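Local coordinates for UPF0045 protein MJ1052 (Methanocaldococcus jannaschii, PDB 2EPI), which is of uncharacterised function but belongs to the UPF0045 family of thiamine-binding-type proteins and may bind thiamine or a related small molecule, at the interface of chains A and B. Coordinates in Å, arbitrary orientation; residue numbers count along the deposited sequence, not the author numbering. Chains: chain A/B, UPF0045 protein MJ1052.

The interface of chains A and B. Residues chain A 8-10, 43, 48, 90, 93-94; chain B 10, 42-45, 48.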
# COMPACT_ATOMS: atom_id res chain seq x y z
N VAL A 8 14.94 3.26 -3.97
CA VAL A 8 14.41 3.88 -2.76
C VAL A 8 13.18 3.04 -2.44
O VAL A 8 12.46 2.62 -3.34
CB VAL A 8 13.96 5.34 -2.99
CG1 VAL A 8 13.43 5.93 -1.69
CG2 VAL A 8 15.13 6.17 -3.49
N ALA A 9 12.94 2.78 -1.16
CA ALA A 9 11.80 1.95 -0.81
C ALA A 9 11.19 2.37 0.51
O ALA A 9 11.77 3.16 1.25
CB ALA A 9 12.23 0.50 -0.72
N GLU A 10 9.99 1.86 0.79
CA GLU A 10 9.34 2.16 2.06
C GLU A 10 8.79 0.86 2.61
O GLU A 10 8.18 0.07 1.88
CB GLU A 10 8.22 3.18 1.90
CG GLU A 10 7.60 3.56 3.25
CD GLU A 10 6.65 4.73 3.16
OE1 GLU A 10 5.80 4.75 2.25
OE2 GLU A 10 6.75 5.65 4.02
N ASN A 43 9.72 7.37 9.42
CA ASN A 43 8.71 8.39 9.57
C ASN A 43 7.59 7.79 10.41
O ASN A 43 7.68 6.63 10.83
CB ASN A 43 8.21 8.89 8.20
CG ASN A 43 7.58 7.80 7.35
OD1 ASN A 43 6.49 7.32 7.65
ND2 ASN A 43 8.26 7.43 6.27
N VAL A 48 11.65 4.56 5.29
CA VAL A 48 12.16 4.70 3.92
C VAL A 48 13.59 4.18 3.91
O VAL A 48 14.36 4.45 4.83
CB VAL A 48 12.12 6.18 3.46
CG1 VAL A 48 12.88 6.34 2.14
CG2 VAL A 48 10.68 6.62 3.28
N ILE A 90 17.35 9.16 -1.81
CA ILE A 90 16.37 9.89 -1.01
C ILE A 90 16.64 11.37 -1.22
O ILE A 90 15.71 12.18 -1.32
CB ILE A 90 16.53 9.53 0.48
CG1 ILE A 90 16.15 8.06 0.70
CG2 ILE A 90 15.68 10.46 1.34
CD1 ILE A 90 16.37 7.58 2.13
N LYS A 93 15.23 12.69 -4.52
CA LYS A 93 13.77 12.71 -4.45
C LYS A 93 13.26 13.90 -3.65
O LYS A 93 12.34 14.59 -4.07
CB LYS A 93 13.24 11.41 -3.83
CG LYS A 93 13.52 10.16 -4.64
CD LYS A 93 12.53 9.05 -4.32
CE LYS A 93 11.13 9.42 -4.81
NZ LYS A 93 10.13 8.34 -4.57
N LEU A 94 13.87 14.13 -2.49
CA LEU A 94 13.46 15.24 -1.64
C LEU A 94 13.80 16.61 -2.20
O LEU A 94 13.01 17.55 -2.08
CB LEU A 94 14.07 15.09 -0.24
CG LEU A 94 13.59 13.87 0.55
CD1 LEU A 94 14.24 13.87 1.93
CD2 LEU A 94 12.07 13.91 0.68
N GLU B 10 -0.82 8.51 5.64
CA GLU B 10 0.26 8.66 4.69
C GLU B 10 -0.40 8.60 3.32
O GLU B 10 -1.29 7.77 3.09
CB GLU B 10 1.32 7.56 4.81
CG GLU B 10 2.49 7.82 3.86
CD GLU B 10 3.62 6.84 4.04
OE1 GLU B 10 3.34 5.63 4.13
OE2 GLU B 10 4.79 7.29 4.08
N THR B 42 6.54 15.53 4.62
CA THR B 42 6.84 14.78 3.41
C THR B 42 8.13 13.98 3.50
O THR B 42 9.13 14.45 4.04
CB THR B 42 6.89 15.74 2.20
OG1 THR B 42 5.60 16.32 2.01
CG2 THR B 42 7.30 15.00 0.93
N ASN B 43 8.09 12.75 2.99
CA ASN B 43 9.27 11.91 2.96
C ASN B 43 9.49 11.50 1.50
O ASN B 43 8.70 11.87 0.64
CB ASN B 43 9.13 10.69 3.90
CG ASN B 43 7.96 9.81 3.53
OD1 ASN B 43 7.95 9.17 2.49
ND2 ASN B 43 6.95 9.76 4.41
N ALA B 44 10.55 10.74 1.22
CA ALA B 44 10.86 10.35 -0.15
C ALA B 44 9.89 9.41 -0.85
O ALA B 44 9.93 9.28 -2.08
CB ALA B 44 12.28 9.77 -0.21
N MET B 45 9.00 8.77 -0.10
CA MET B 45 8.06 7.83 -0.70
C MET B 45 6.59 8.21 -0.52
O MET B 45 5.69 7.49 -0.97
CB MET B 45 8.31 6.42 -0.15
CG MET B 45 9.65 5.81 -0.57
SD MET B 45 9.75 5.54 -2.35
CE MET B 45 8.62 4.15 -2.55
N VAL B 48 3.22 12.21 5.05
CA VAL B 48 2.50 11.84 6.25
C VAL B 48 1.67 13.05 6.67
O VAL B 48 2.13 14.19 6.59
CB VAL B 48 3.47 11.43 7.37
CG1 VAL B 48 2.73 11.30 8.71
CG2 VAL B 48 4.13 10.09 7.01
O HOH W 1 3.96 6.28 0.72
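At the two-fold axis the strands 6-16 of both chains bring A:Glu10 and B:Glu10 tip to tip. Each side chain runs out extended, with CG anti to the backbone N (chi1 -177° in A:Glu10). The carboxylate planes are turned 54° against each other. Carboxylate oxygens OE2 of A:Glu10 and OE2 of B:Glu10 come within 2.6 Å, a distance best read as a hydrogen bond with a proton shared between the acids, so at least one is probably protonated. Amide nitrogen ND2 of A:Asn43 donates to OE2 of A:Glu10 in the same chain (3.2 Å), nearly along the C-O axis and close to its own amide plane, which steadies that carboxylate. The side chains of A:Asn43 and B:Asn43 cross at about a right angle with their amide planes almost parallel (6° apart), the ND2 atoms meeting at the axis. In chain B, OD1 of B:Asn43 takes the backbone N of B:Met45 (2.8 Å) and so shapes the turn between strands 39-43 and 46-50.

That turn is the tightly packed part. CB of B:Ala44 lies against CG2 of A:Ile90 (3.8 Å), while CD2 of A:Leu94 covers the backbone beside it. A:Lys93 leaves helix 90-96, bends at its third torsion and sets its ammonium NZ on the carbonyl O of B:Ala44 (2.7 Å), nearly along the C=O axis. B:Met45, bent at chi2 and chi3, slides its SD past CG1 of A:Val8 (3.8 Å).

The side bridged by water is looser: water 1 links OE1 of A:Glu10 (2.8 Å) to the backbone O of B:Met45, beside the direct contact of their CB atoms. Repeated by symmetry, the patch may hold two subunits together as a dimer within the deposited four-copy assembly, though the structure alone does not show the biological form.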